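Salicylic acid-binding protein 2 (Nicotiana tabacum, PDB 1XKL) hydrolyses methyl salicylate to salicylic acid and methanol, a step in the signalling that activates systemic acquired resistance in tobacco. Local coordinates at residues Phe7-Gly12 with Ile76-Ser81; Gly17-Lys22 with Met239-Glu244; Tyr99-Leu104 with Gly198-Val203; Asp38-Gly43 with Thr59-Glu64; His113-Val118 with Lys190-Glu195. One frame throughout, in Å; residues are numbered along the deposited sequence.

Overall arrangement
From the N terminus, residues 7-12 open contact 1 and residues 17-22 open contact 2. Contact 4 is the first to close, when helix residues 59-64 return to the loop 38-43; its short loop lies wholly within that of contact 1, which closes at 76-81, next to the first strand. Residues 99-104 then begin contact 3. Inside its span contact 5 joins 113-118 to 190-195, and 198-203 completes the pairing. Contact 2 closes last, at 239-244; it encloses contacts 3, 4 and 5 and crosses contact 1. Contacts 1 and 3 each pair neighbouring strands of the central parallel sheet; contacts 2 and 4 join loops to helices, and contact 5 joins two outlying regions.

Contact 1 of 5, residues Phe7-Gly12 with Ile76-Ser81; sequences FVLVHG and ILVGHS. With STH (2-amino-4H-1,3-benzoxathiin-4-ol), chain E.
Gly12 and Ser81 meet at the ends of two parallel strands, where the serine is bonded covalently to 2-amino-4H-1,3-benzoxathiin-4-ol: Ser81 OG lies 1.4 Å from C7 of the ligand. Ser81 carries the acyl-ester intermediate in catalysis, and its positive phi of 52° fits the strained strand-to-helix turn of a nucleophile elbow; its OG is also hydrogen-bonded to His238 NE2. Glycine suits position 12 because the chain passes with Gly12 CA 3.9 Å from Ser81 CB, and a beta carbon there would run into Ser81 CB, His80 O and ligand N7. A water links the two ends, accepting from Gly12 N and lying 2.8 Å from His80 ND1, while His80 NE2 is bonded to His238 O. Further back, four nearly straight backbone bonds alternate between the strands, from Val8 N to Ile76 O up to His80 N to Val10 O. Phe7 holds CG beside its own backbone N (chi1 -79°), which brings its ring alongside Ile76; Ile76 CD1 lies over one ring face, 3.9 Å from the centroid of the Phe7 ring, a CH-pi contact. On the other face of the sheet Val8 CG1 and Leu77 CD2 close to a tight 3.5 Å. Helix 245-258 packs on Phe7, Ile76 and Val78, helix 83-93 on Val10 and Leu77, and strands 33-36 and 98-104 flank the pair.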
# COMPACT_ATOMS: atom_id res chain seq x y z
N PHE A 7 15.28 7.57 -40.64
CA PHE A 7 14.05 8.13 -40.10
C PHE A 7 14.14 8.25 -38.58
O PHE A 7 14.37 7.26 -37.89
CB PHE A 7 12.86 7.23 -40.46
CG PHE A 7 12.36 7.41 -41.86
CD1 PHE A 7 11.46 8.42 -42.17
CD2 PHE A 7 12.79 6.57 -42.88
CE1 PHE A 7 11.00 8.60 -43.48
CE2 PHE A 7 12.34 6.73 -44.19
CZ PHE A 7 11.44 7.75 -44.49
N VAL A 8 13.98 9.47 -38.07
CA VAL A 8 14.02 9.72 -36.64
C VAL A 8 12.59 9.98 -36.22
O VAL A 8 12.00 11.01 -36.58
CB VAL A 8 14.89 10.94 -36.33
CG1 VAL A 8 14.79 11.30 -34.86
CG2 VAL A 8 16.34 10.63 -36.71
N LEU A 9 12.03 9.03 -35.48
CA LEU A 9 10.64 9.12 -35.04
C LEU A 9 10.53 9.69 -33.63
O LEU A 9 11.12 9.18 -32.68
CB LEU A 9 9.99 7.74 -35.12
CG LEU A 9 10.18 6.97 -36.44
CD1 LEU A 9 9.33 5.69 -36.40
CD2 LEU A 9 9.76 7.83 -37.63
N VAL A 10 9.76 10.76 -33.50
CA VAL A 10 9.58 11.45 -32.24
C VAL A 10 8.14 11.40 -31.79
O VAL A 10 7.25 11.99 -32.42
CB VAL A 10 10.02 12.91 -32.38
CG1 VAL A 10 10.03 13.60 -31.03
CG2 VAL A 10 11.38 12.95 -33.05
N HIS A 11 7.92 10.70 -30.68
CA HIS A 11 6.60 10.51 -30.10
C HIS A 11 6.01 11.78 -29.49
O HIS A 11 6.70 12.79 -29.33
CB HIS A 11 6.67 9.42 -29.03
CG HIS A 11 7.51 9.79 -27.85
ND1 HIS A 11 7.07 10.64 -26.86
CD2 HIS A 11 8.79 9.48 -27.54
CE1 HIS A 11 8.03 10.82 -25.97
NE2 HIS A 11 9.09 10.13 -26.36
N GLY A 12 4.73 11.70 -29.14
CA GLY A 12 4.03 12.82 -28.54
C GLY A 12 4.02 12.73 -27.03
O GLY A 12 4.70 11.89 -26.44
N ILE A 76 15.44 12.19 -41.63
CA ILE A 76 14.09 12.64 -41.88
C ILE A 76 13.41 12.59 -40.52
O ILE A 76 13.26 11.51 -39.92
CB ILE A 76 13.35 11.69 -42.85
CG1 ILE A 76 14.07 11.67 -44.19
CG2 ILE A 76 11.90 12.15 -43.03
CD1 ILE A 76 13.65 10.54 -45.10
N LEU A 77 13.03 13.76 -40.01
CA LEU A 77 12.38 13.86 -38.71
C LEU A 77 10.88 13.69 -38.83
O LEU A 77 10.24 14.30 -39.69
CB LEU A 77 12.69 15.21 -38.05
CG LEU A 77 14.08 15.40 -37.45
CD1 LEU A 77 14.26 16.82 -36.95
CD2 LEU A 77 14.24 14.42 -36.29
N VAL A 78 10.31 12.86 -37.97
CA VAL A 78 8.88 12.65 -37.98
C VAL A 78 8.41 12.87 -36.54
O VAL A 78 8.76 12.12 -35.63
CB VAL A 78 8.52 11.23 -38.47
CG1 VAL A 78 7.00 11.05 -38.52
CG2 VAL A 78 9.12 11.01 -39.86
N GLY A 79 7.64 13.95 -36.36
CA GLY A 79 7.14 14.29 -35.05
C GLY A 79 5.64 14.11 -34.95
O GLY A 79 4.88 14.58 -35.79
N HIS A 80 5.22 13.42 -33.90
CA HIS A 80 3.81 13.17 -33.68
C HIS A 80 3.30 13.96 -32.48
O HIS A 80 3.97 14.03 -31.45
CB HIS A 80 3.61 11.67 -33.46
CG HIS A 80 2.22 11.31 -33.01
ND1 HIS A 80 1.95 10.82 -31.75
CD2 HIS A 80 1.03 11.37 -33.65
CE1 HIS A 80 0.65 10.61 -31.63
NE2 HIS A 80 0.07 10.93 -32.77
N SER A 81 2.11 14.53 -32.62
CA SER A 81 1.52 15.24 -31.63
C SER A 81 2.47 16.32 -31.06
O SER A 81 2.97 17.15 -31.82
CB SER A 81 1.06 14.26 -30.56
OG SER A 81 0.03 14.41 -29.64
C8 STH E . -0.02 16.29 -26.99
O8 STH E . 0.66 17.36 -26.50
C1 STH E . -1.51 16.30 -27.14
C2 STH E . -2.20 15.10 -27.67
C3 STH E . -3.62 15.12 -27.81
C4 STH E . -4.37 16.27 -27.42
C5 STH E . -3.71 17.42 -26.89
C6 STH E . -2.31 17.44 -26.74
C7 STH E . -0.08 14.06 -28.27
O2 STH E . -1.48 13.95 -28.08
N7 STH E . 0.47 12.80 -28.08
S7 STH E . 0.70 15.16 -27.39
O HOH W 1 3.39 9.15 -30.03

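Contact 2 of 5, residues Gly17-Lys22 with Met239-Glu244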
# COMPACT_ATOMS: atom_id res chain seq x y z
N GLY A 17 8.92 5.80 -27.55
CA GLY A 17 9.33 5.15 -28.78
C GLY A 17 8.45 3.96 -29.12
O GLY A 17 8.25 3.62 -30.29
N TRP A 18 7.92 3.31 -28.09
CA TRP A 18 7.07 2.15 -28.28
C TRP A 18 5.88 2.41 -29.21
O TRP A 18 5.43 1.49 -29.90
CB TRP A 18 6.54 1.66 -26.94
CG TRP A 18 5.73 2.68 -26.19
CD1 TRP A 18 6.18 3.53 -25.22
CD2 TRP A 18 4.32 2.91 -26.31
NE1 TRP A 18 5.13 4.27 -24.72
CE2 TRP A 18 3.98 3.91 -25.37
CE3 TRP A 18 3.31 2.37 -27.11
CZ2 TRP A 18 2.67 4.38 -25.21
CZ3 TRP A 18 2.01 2.83 -26.96
CH2 TRP A 18 1.70 3.83 -26.01
N SER A 19 5.38 3.64 -29.25
CA SER A 19 4.22 3.94 -30.08
C SER A 19 4.46 3.68 -31.57
O SER A 19 3.52 3.44 -32.32
CB SER A 19 3.72 5.38 -29.86
OG SER A 19 4.72 6.36 -30.06
N TRP A 20 5.72 3.69 -31.98
CA TRP A 20 6.07 3.46 -33.37
C TRP A 20 6.34 1.99 -33.69
O TRP A 20 6.86 1.68 -34.76
CB TRP A 20 7.32 4.27 -33.73
CG TRP A 20 7.22 5.73 -33.43
CD1 TRP A 20 7.76 6.39 -32.35
CD2 TRP A 20 6.57 6.72 -34.23
NE1 TRP A 20 7.47 7.74 -32.44
CE2 TRP A 20 6.75 7.96 -33.58
CE3 TRP A 20 5.85 6.68 -35.43
CZ2 TRP A 20 6.23 9.16 -34.10
CZ3 TRP A 20 5.33 7.87 -35.94
CH2 TRP A 20 5.53 9.09 -35.27
N TYR A 21 5.98 1.09 -32.79
CA TYR A 21 6.28 -0.33 -33.03
C TYR A 21 5.71 -0.95 -34.31
O TYR A 21 6.31 -1.86 -34.88
CB TYR A 21 5.91 -1.18 -31.81
CG TYR A 21 4.46 -1.58 -31.71
CD1 TYR A 21 4.05 -2.89 -31.96
CD2 TYR A 21 3.49 -0.65 -31.33
CE1 TYR A 21 2.72 -3.28 -31.83
CE2 TYR A 21 2.15 -1.03 -31.20
CZ TYR A 21 1.78 -2.34 -31.45
OH TYR A 21 0.46 -2.70 -31.30
N LYS A 22 4.55 -0.47 -34.76
CA LYS A 22 3.95 -0.99 -35.99
C LYS A 22 4.56 -0.35 -37.23
O LYS A 22 4.66 -0.98 -38.28
CB LYS A 22 2.43 -0.76 -36.00
CG LYS A 22 1.65 -1.67 -35.09
CD LYS A 22 0.19 -1.25 -35.05
CE LYS A 22 -0.68 -2.32 -34.42
NZ LYS A 22 -2.07 -1.83 -34.21
N MSE A 239 -3.85 8.51 -33.50
CA MSE A 239 -2.75 7.54 -33.51
C MSE A 239 -2.61 6.84 -34.86
O MSE A 239 -2.73 5.61 -34.95
CB MSE A 239 -2.96 6.51 -32.41
CG MSE A 239 -2.02 6.63 -31.22
SE MSE A 239 -2.03 8.38 -30.38
CE MSE A 239 -3.92 8.60 -30.25
N ALA A 240 -2.33 7.61 -35.90
CA ALA A 240 -2.19 7.07 -37.24
C ALA A 240 -1.19 5.92 -37.36
O ALA A 240 -1.41 5.00 -38.15
CB ALA A 240 -1.82 8.20 -38.21
N MSE A 241 -0.11 5.96 -36.59
CA MSE A 241 0.90 4.90 -36.68
C MSE A 241 0.41 3.57 -36.12
O MSE A 241 1.08 2.54 -36.26
CB MSE A 241 2.21 5.30 -35.97
CG MSE A 241 2.15 5.29 -34.46
SE MSE A 241 1.24 6.86 -33.75
CE MSE A 241 2.79 7.97 -33.47
N LEU A 242 -0.76 3.60 -35.49
CA LEU A 242 -1.37 2.42 -34.91
C LEU A 242 -2.59 1.96 -35.71
O LEU A 242 -2.74 0.77 -35.95
CB LEU A 242 -1.77 2.69 -33.46
CG LEU A 242 -0.63 2.95 -32.48
CD1 LEU A 242 -1.21 3.21 -31.11
CD2 LEU A 242 0.33 1.75 -32.44
N CYS A 243 -3.44 2.89 -36.14
CA CYS A 243 -4.62 2.49 -36.91
C CYS A 243 -4.38 2.40 -38.42
O CYS A 243 -5.09 1.69 -39.13
CB CYS A 243 -5.80 3.43 -36.63
SG CYS A 243 -5.47 5.16 -37.01
N GLU A 244 -3.38 3.13 -38.93
CA GLU A 244 -3.08 3.10 -40.36
C GLU A 244 -1.57 3.13 -40.63
O GLU A 244 -1.09 3.98 -41.39
CB GLU A 244 -3.74 4.30 -41.05
CG GLU A 244 -5.25 4.40 -40.86
CD GLU A 244 -6.01 3.31 -41.58
OE1 GLU A 244 -7.25 3.24 -41.41
OE2 GLU A 244 -5.38 2.52 -42.32
O HOH W 2 3.35 2.28 -34.63
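Met241, a selenomethionine in the crystal, folds its side chain over the indole of Trp20. Its CG sits between the backbone N and the carbonyl carbon (chi1 73°), the crowded position, and further bends at chi2 and chi3 carry the methyl back over the six-membered ring, with Met241 CE 3.5 Å from the centroid of that Trp20 ring and 13° off its normal. This is a CH-pi contact over the face; the selenium stands more obliquely, completing a Met-aromatic pair. A flexible unbranched chain suits the place, since it can wrap a flat ring while its CG passes 3.1 Å from Ser19 O. Leu242, next along the helix, also meets Ser19 O, and its CD2 touches Tyr21 CE2 at 3.5 Å, the side chains crossing at about a right angle. Lys22 runs extended beyond CG, long enough for Lys22 NZ to bond to Leu242 O (3.2 Å) near the helix end and to form a salt bridge with Asp168, whose other oxygen binds Tyr21 OH. Between the backbones a water donates to Ser19 O and Met241 O and accepts from Lys22 N. The contact thus joins the loop between strand 6-10 and helix 23-29 to the short helix after catalytic His238. Trp20 rests on Val78 and His80 of strand 75-80, Tyr21 and Leu242 face helix 166-175, and Met241 also meets Leu248 of helix 245-258.

Contact 3 of 5, residues Tyr99-Leu104 with Gly198-Val203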
# COMPACT_ATOMS: atom_id res chain seq x y z
N TYR A 99 16.58 16.37 -44.14
CA TYR A 99 16.02 16.46 -45.49
C TYR A 99 14.66 17.16 -45.42
O TYR A 99 14.33 17.99 -46.26
CB TYR A 99 15.83 15.06 -46.09
CG TYR A 99 17.11 14.33 -46.43
CD1 TYR A 99 17.45 13.14 -45.78
CD2 TYR A 99 17.98 14.82 -47.41
CE1 TYR A 99 18.63 12.46 -46.10
CE2 TYR A 99 19.15 14.15 -47.74
CZ TYR A 99 19.47 12.97 -47.08
OH TYR A 99 20.64 12.31 -47.41
N ALA A 100 13.89 16.81 -44.40
CA ALA A 100 12.58 17.39 -44.23
C ALA A 100 12.05 17.03 -42.86
O ALA A 100 12.48 16.05 -42.25
CB ALA A 100 11.63 16.87 -45.30
N ALA A 101 11.11 17.84 -42.38
CA ALA A 101 10.49 17.62 -41.09
C ALA A 101 9.03 17.30 -41.33
O ALA A 101 8.32 18.05 -41.99
CB ALA A 101 10.62 18.88 -40.22
N VAL A 102 8.59 16.16 -40.82
CA VAL A 102 7.22 15.73 -41.00
C VAL A 102 6.44 15.86 -39.69
O VAL A 102 6.85 15.35 -38.65
CB VAL A 102 7.16 14.25 -41.47
CG1 VAL A 102 5.73 13.84 -41.78
CG2 VAL A 102 8.04 14.08 -42.71
N PHE A 103 5.31 16.57 -39.77
CA PHE A 103 4.46 16.79 -38.61
C PHE A 103 3.18 15.98 -38.75
O PHE A 103 2.28 16.34 -39.50
CB PHE A 103 4.13 18.29 -38.46
CG PHE A 103 5.35 19.15 -38.21
CD1 PHE A 103 6.18 19.53 -39.25
CD2 PHE A 103 5.69 19.54 -36.91
CE1 PHE A 103 7.33 20.29 -39.02
CE2 PHE A 103 6.83 20.29 -36.66
CZ PHE A 103 7.65 20.66 -37.71
N LEU A 104 3.13 14.86 -38.03
CA LEU A 104 1.97 13.97 -38.06
C LEU A 104 1.00 14.39 -36.98
O LEU A 104 1.27 14.20 -35.79
CB LEU A 104 2.42 12.53 -37.83
CG LEU A 104 1.33 11.48 -37.68
CD1 LEU A 104 0.55 11.33 -38.99
CD2 LEU A 104 1.98 10.15 -37.30
N GLY A 198 13.21 27.72 -39.70
CA GLY A 198 12.48 27.97 -40.93
C GLY A 198 13.14 27.57 -42.23
O GLY A 198 12.47 27.52 -43.26
N SER A 199 14.44 27.27 -42.20
CA SER A 199 15.15 26.88 -43.41
C SER A 199 14.91 25.41 -43.75
O SER A 199 15.39 24.92 -44.77
CB SER A 199 16.65 27.12 -43.25
OG SER A 199 17.28 26.05 -42.57
N VAL A 200 14.16 24.71 -42.90
CA VAL A 200 13.87 23.29 -43.11
C VAL A 200 12.48 23.05 -43.71
O VAL A 200 11.51 23.65 -43.27
CB VAL A 200 13.96 22.51 -41.77
CG1 VAL A 200 13.70 21.02 -42.01
CG2 VAL A 200 15.33 22.70 -41.13
N LYS A 201 12.40 22.20 -44.73
CA LYS A 201 11.11 21.92 -45.36
C LYS A 201 10.18 21.21 -44.39
O LYS A 201 10.59 20.28 -43.69
CB LYS A 201 11.28 21.07 -46.62
CG LYS A 201 12.19 21.70 -47.65
CD LYS A 201 11.91 21.17 -49.04
CE LYS A 201 12.94 21.69 -50.02
NZ LYS A 201 13.06 23.18 -49.94
N ARG A 202 8.93 21.66 -44.36
CA ARG A 202 7.92 21.09 -43.47
C ARG A 202 6.79 20.41 -44.22
O ARG A 202 6.21 20.97 -45.15
CB ARG A 202 7.30 22.18 -42.59
CG ARG A 202 8.28 23.04 -41.81
CD ARG A 202 7.55 23.87 -40.74
NE ARG A 202 6.74 24.97 -41.27
CZ ARG A 202 7.20 26.20 -41.49
NH1 ARG A 202 8.46 26.50 -41.23
NH2 ARG A 202 6.39 27.14 -41.94
N VAL A 203 6.47 19.20 -43.79
CA VAL A 203 5.39 18.42 -44.37
C VAL A 203 4.40 18.11 -43.26
O VAL A 203 4.78 17.62 -42.19
CB VAL A 203 5.93 17.09 -44.97
CG1 VAL A 203 4.80 16.29 -45.60
CG2 VAL A 203 7.00 17.38 -46.00
O HOH W 3 14.62 20.83 -45.73
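Val200 approaches Ala101 where strand 202-207 joins strand 98-104 in the central parallel sheet of the alpha/beta hydrolase fold. Val200 CG1 lies 4.2 Å from Ala101 CB, and Met91 of helix 83-93 packs on both, a setting in which a small alanine leaves room for the neighbours. Lys201 N reaches Tyr99 O through a water, and Lys201 O receives Ala101 N at 2.8 Å. The long, charged lysine side chain leads away from the partner strand, as fits an exposed place. Arg202 pairs in register with Ala101, and its aliphatic part does the packing, with Arg202 CD 4.0 Å from Phe103 CE1. The chain then bends at chi3 (-72°), leaving the guanidinium plane 77° from the Phe103 ring and letting Arg202 NH2 bond to Gly226 O. Val203, level with Val102, is buried on the same face of the sheet as that valine; a beta-branched residue suits an extended backbone, and its CB comes 4.3 Å from Val102 CG2. Its N donates to Ala101 O. Finally, Val203 O accepts Phe103 N at 2.7 Å and also lies in the plane of the Phe103 ring, at its edge, 3.8 Å from Phe103 CD1.

Contact 4 of 5, residues Asp38-Gly43 with Thr59-Glu64; sequences DLAASG and TLPLME
Pro61 sets the CB-CG-CD side of its ring against the backbone of Asp38, Leu39 and Ala40: Pro61 CB is 3.3 Å from Asp38 O, and Pro61 CG is 3.5 Å from Ala40 N. Proline suits this place because its compact ring lets the helix come close to the chain. The helix is kinked here; Pro61 has no N-H to give, and Leu62 N makes only a weak bond, to Thr59 O. Beside the ring, Ala40 CB stands 4.2 Å from Pro61 CD. Leu39 extends past the proline; CG lies beside the backbone N (chi1 -71°), and the branch ends with Leu39 CD2 4.2 Å from Thr59 CA and 4.3 Å from Leu62 CB. Leu39 opens a type II beta turn that runs to Ser42, closed by Ser42 N to Leu39 O (3.2 Å). Ser42 OG braces the turn by donating to Ala40 O at 2.9 Å, from well above the carbonyl plane. Outside the pair, His11 NE2 is hydrogen-bonded to Leu39 N, and Leu39 and Leu62 touch Val10 and Val8 of strand 6-10. A loop leaving strand 33-36 and folding back on helix 55-67, ahead of strand 75-80, belongs to a beta-alpha-beta crossover of the alpha/beta hydrolase fold.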
# COMPACT_ATOMS: atom_id res chain seq x y z
N ASP A 38 13.20 7.59 -27.10
CA ASP A 38 12.35 7.93 -25.97
C ASP A 38 12.81 9.32 -25.57
O ASP A 38 14.00 9.54 -25.38
CB ASP A 38 12.61 6.98 -24.80
CG ASP A 38 11.74 5.74 -24.82
OD1 ASP A 38 12.06 4.80 -24.06
OD2 ASP A 38 10.73 5.70 -25.55
N LEU A 39 11.88 10.26 -25.45
CA LEU A 39 12.27 11.59 -25.02
C LEU A 39 12.49 11.48 -23.51
O LEU A 39 12.33 10.39 -22.94
CB LEU A 39 11.18 12.61 -25.35
CG LEU A 39 11.03 12.93 -26.84
CD1 LEU A 39 9.84 13.85 -27.07
CD2 LEU A 39 12.30 13.57 -27.34
N ALA A 40 12.85 12.58 -22.87
CA ALA A 40 13.09 12.57 -21.42
C ALA A 40 11.82 12.19 -20.66
O ALA A 40 10.72 12.61 -21.03
CB ALA A 40 13.59 13.94 -20.97
N ALA A 41 11.98 11.39 -19.62
CA ALA A 41 10.88 10.94 -18.77
C ALA A 41 9.75 10.26 -19.54
O ALA A 41 8.60 10.25 -19.10
CB ALA A 41 10.33 12.11 -17.96
N SER A 42 10.09 9.70 -20.69
CA SER A 42 9.11 9.02 -21.54
C SER A 42 9.57 7.59 -21.84
O SER A 42 10.77 7.31 -21.86
CB SER A 42 8.93 9.79 -22.85
OG SER A 42 8.72 11.17 -22.59
N GLY A 43 8.61 6.71 -22.08
CA GLY A 43 8.94 5.32 -22.38
C GLY A 43 9.66 4.69 -21.20
O GLY A 43 9.12 4.66 -20.09
N THR A 59 13.54 17.48 -24.61
CA THR A 59 14.06 17.12 -25.93
C THR A 59 15.51 16.65 -25.93
O THR A 59 16.04 16.24 -26.96
CB THR A 59 13.97 18.34 -26.88
OG1 THR A 59 12.68 18.93 -26.77
CG2 THR A 59 14.21 17.90 -28.33
N LEU A 60 16.15 16.71 -24.77
CA LEU A 60 17.54 16.30 -24.63
C LEU A 60 17.92 15.05 -25.44
O LEU A 60 18.89 15.07 -26.20
CB LEU A 60 17.87 16.10 -23.15
CG LEU A 60 19.33 16.18 -22.74
CD1 LEU A 60 19.93 17.49 -23.25
CD2 LEU A 60 19.45 16.10 -21.22
N PRO A 61 17.16 13.96 -25.30
CA PRO A 61 17.51 12.75 -26.06
C PRO A 61 17.63 12.99 -27.56
O PRO A 61 18.56 12.50 -28.21
CB PRO A 61 16.37 11.78 -25.71
CG PRO A 61 15.97 12.22 -24.32
CD PRO A 61 15.97 13.73 -24.47
N LEU A 62 16.69 13.74 -28.12
CA LEU A 62 16.72 14.04 -29.55
C LEU A 62 17.95 14.87 -29.89
O LEU A 62 18.62 14.62 -30.90
CB LEU A 62 15.45 14.79 -29.96
CG LEU A 62 15.37 15.21 -31.43
CD1 LEU A 62 15.54 13.99 -32.33
CD2 LEU A 62 14.01 15.87 -31.69
N MSE A 63 18.27 15.84 -29.05
CA MSE A 63 19.43 16.68 -29.32
C MSE A 63 20.70 15.82 -29.31
O MSE A 63 21.58 15.99 -30.15
CB MSE A 63 19.54 17.80 -28.28
CG MSE A 63 18.29 18.67 -28.17
SE MSE A 63 17.76 19.45 -29.87
CE MSE A 63 19.29 20.58 -30.16
N GLU A 64 20.78 14.89 -28.36
CA GLU A 64 21.95 14.02 -28.25
C GLU A 64 22.12 13.15 -29.50
O GLU A 64 23.23 12.91 -29.95
CB GLU A 64 21.83 13.14 -27.00
CG GLU A 64 21.89 13.93 -25.71
CD GLU A 64 21.50 13.12 -24.49
OE1 GLU A 64 21.74 13.60 -23.36
OE2 GLU A 64 20.96 12.01 -24.65

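Contact 5 of 5, residues His113-Val118 with Lys190-Glu195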
# COMPACT_ATOMS: atom_id res chain seq x y z
N HIS A 113 5.68 34.17 -33.89
CA HIS A 113 5.01 34.29 -32.59
C HIS A 113 5.78 33.67 -31.42
O HIS A 113 6.86 33.12 -31.61
CB HIS A 113 3.61 33.67 -32.65
CG HIS A 113 2.78 34.18 -33.78
ND1 HIS A 113 2.94 33.75 -35.08
CD2 HIS A 113 1.79 35.10 -33.81
CE1 HIS A 113 2.09 34.39 -35.86
NE2 HIS A 113 1.38 35.22 -35.12
N ASN A 114 5.22 33.79 -30.22
CA ASN A 114 5.82 33.20 -29.03
C ASN A 114 5.87 31.70 -29.28
O ASN A 114 5.00 31.15 -29.95
CB ASN A 114 4.96 33.49 -27.80
CG ASN A 114 5.01 34.95 -27.37
OD1 ASN A 114 4.71 35.85 -28.16
ND2 ASN A 114 5.40 35.19 -26.12
N SER A 115 6.88 31.03 -28.73
CA SER A 115 7.02 29.60 -28.93
C SER A 115 5.79 28.79 -28.51
O SER A 115 5.55 27.70 -29.03
CB SER A 115 8.26 29.10 -28.20
OG SER A 115 9.41 29.80 -28.68
N SER A 116 5.01 29.34 -27.58
CA SER A 116 3.80 28.68 -27.11
C SER A 116 2.59 28.98 -27.99
O SER A 116 1.51 28.45 -27.76
CB SER A 116 3.51 29.08 -25.66
OG SER A 116 3.23 30.47 -25.54
N PHE A 117 2.78 29.81 -29.01
CA PHE A 117 1.68 30.19 -29.90
C PHE A 117 0.71 29.07 -30.28
O PHE A 117 -0.49 29.15 -29.97
CB PHE A 117 2.23 30.83 -31.18
CG PHE A 117 1.17 31.38 -32.10
CD1 PHE A 117 0.23 32.30 -31.65
CD2 PHE A 117 1.12 30.98 -33.44
CE1 PHE A 117 -0.73 32.83 -32.51
CE2 PHE A 117 0.17 31.51 -34.31
CZ PHE A 117 -0.76 32.43 -33.84
N VAL A 118 1.19 28.01 -30.94
CA VAL A 118 0.28 26.94 -31.35
C VAL A 118 -0.38 26.22 -30.18
O VAL A 118 -1.51 25.75 -30.31
CB VAL A 118 0.97 25.90 -32.28
CG1 VAL A 118 1.51 26.61 -33.51
CG2 VAL A 118 2.09 25.15 -31.55
N LYS A 190 12.15 32.09 -26.34
CA LYS A 190 12.05 32.13 -27.79
C LYS A 190 13.06 31.13 -28.33
O LYS A 190 14.27 31.29 -28.16
CB LYS A 190 12.36 33.53 -28.32
CG LYS A 190 11.96 33.75 -29.77
CD LYS A 190 10.45 33.65 -29.94
CE LYS A 190 10.05 33.98 -31.36
NZ LYS A 190 10.77 33.08 -32.31
N TYR A 191 12.57 30.10 -29.01
CA TYR A 191 13.42 29.04 -29.53
C TYR A 191 13.75 29.02 -31.02
O TYR A 191 14.91 28.95 -31.42
CB TYR A 191 12.81 27.69 -29.17
CG TYR A 191 12.93 27.28 -27.73
CD1 TYR A 191 14.16 26.97 -27.16
CD2 TYR A 191 11.79 27.11 -26.94
CE1 TYR A 191 14.26 26.50 -25.85
CE2 TYR A 191 11.87 26.64 -25.63
CZ TYR A 191 13.11 26.33 -25.10
OH TYR A 191 13.18 25.81 -23.82
N PHE A 192 12.70 29.06 -31.84
CA PHE A 192 12.83 28.96 -33.28
C PHE A 192 12.97 30.27 -34.05
O PHE A 192 12.34 31.27 -33.70
CB PHE A 192 11.61 28.20 -33.79
CG PHE A 192 11.05 27.24 -32.78
CD1 PHE A 192 11.79 26.12 -32.41
CD2 PHE A 192 9.81 27.46 -32.20
CE1 PHE A 192 11.30 25.22 -31.46
CE2 PHE A 192 9.31 26.57 -31.25
CZ PHE A 192 10.05 25.45 -30.88
N THR A 193 13.79 30.24 -35.09
CA THR A 193 14.01 31.41 -35.93
C THR A 193 13.83 31.01 -37.39
O THR A 193 13.97 29.84 -37.74
CB THR A 193 15.43 31.99 -35.75
OG1 THR A 193 16.39 31.06 -36.27
CG2 THR A 193 15.72 32.22 -34.27
N ASP A 194 13.50 31.98 -38.23
CA ASP A 194 13.28 31.74 -39.65
C ASP A 194 14.57 31.30 -40.35
O ASP A 194 14.56 30.44 -41.22
CB ASP A 194 12.77 33.02 -40.31
CG ASP A 194 12.31 32.82 -41.73
OD1 ASP A 194 12.30 33.81 -42.49
OD2 ASP A 194 11.94 31.68 -42.09
N GLU A 195 15.67 31.90 -39.94
CA GLU A 195 16.97 31.61 -40.52
C GLU A 195 17.37 30.14 -40.41
O GLU A 195 17.92 29.56 -41.34
CB GLU A 195 18.03 32.48 -39.86
CG GLU A 195 19.31 32.60 -40.65
CD GLU A 195 19.08 33.24 -42.00
OE1 GLU A 195 18.42 34.31 -42.05
OE2 GLU A 195 19.57 32.69 -43.02
O HOH W 4 8.33 30.93 -31.88
O HOH W 5 10.57 30.32 -31.10
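Ser115 OG is gripped from several sides: Tyr191 N donates to it at 3.2 Å, a water donates to it at 2.7 Å, and it is also hydrogen-bonded to Ala189 O. Its place beside the backbone N (chi1 -58°) directs this hydroxyl toward residues 190-192, and a small polar side chain suits a buried spot where main-chain groups need partners. The same water accepts from Phe192 N at 2.6 Å and from Lys190 NZ at 3.0 Å. Ser115 belongs to a type I beta turn, Asn114 to Phe117, that leads into helix 117-124, in the long insertion between strands 98-104 and 202-207 where alpha/beta hydrolases carry their cap. Lys190 bends at chi2 and chi4, so that its aliphatic end skirts His113, with Lys190 CE 3.3 Å from His113 O, while NZ bonds to Ser111 O. A second water lies 2.7 Å from His113 O. The Phe192 ring brings CE2 to 4.1 Å from Ser115 CB and packs on Met85 and Leu89 of helix 83-93.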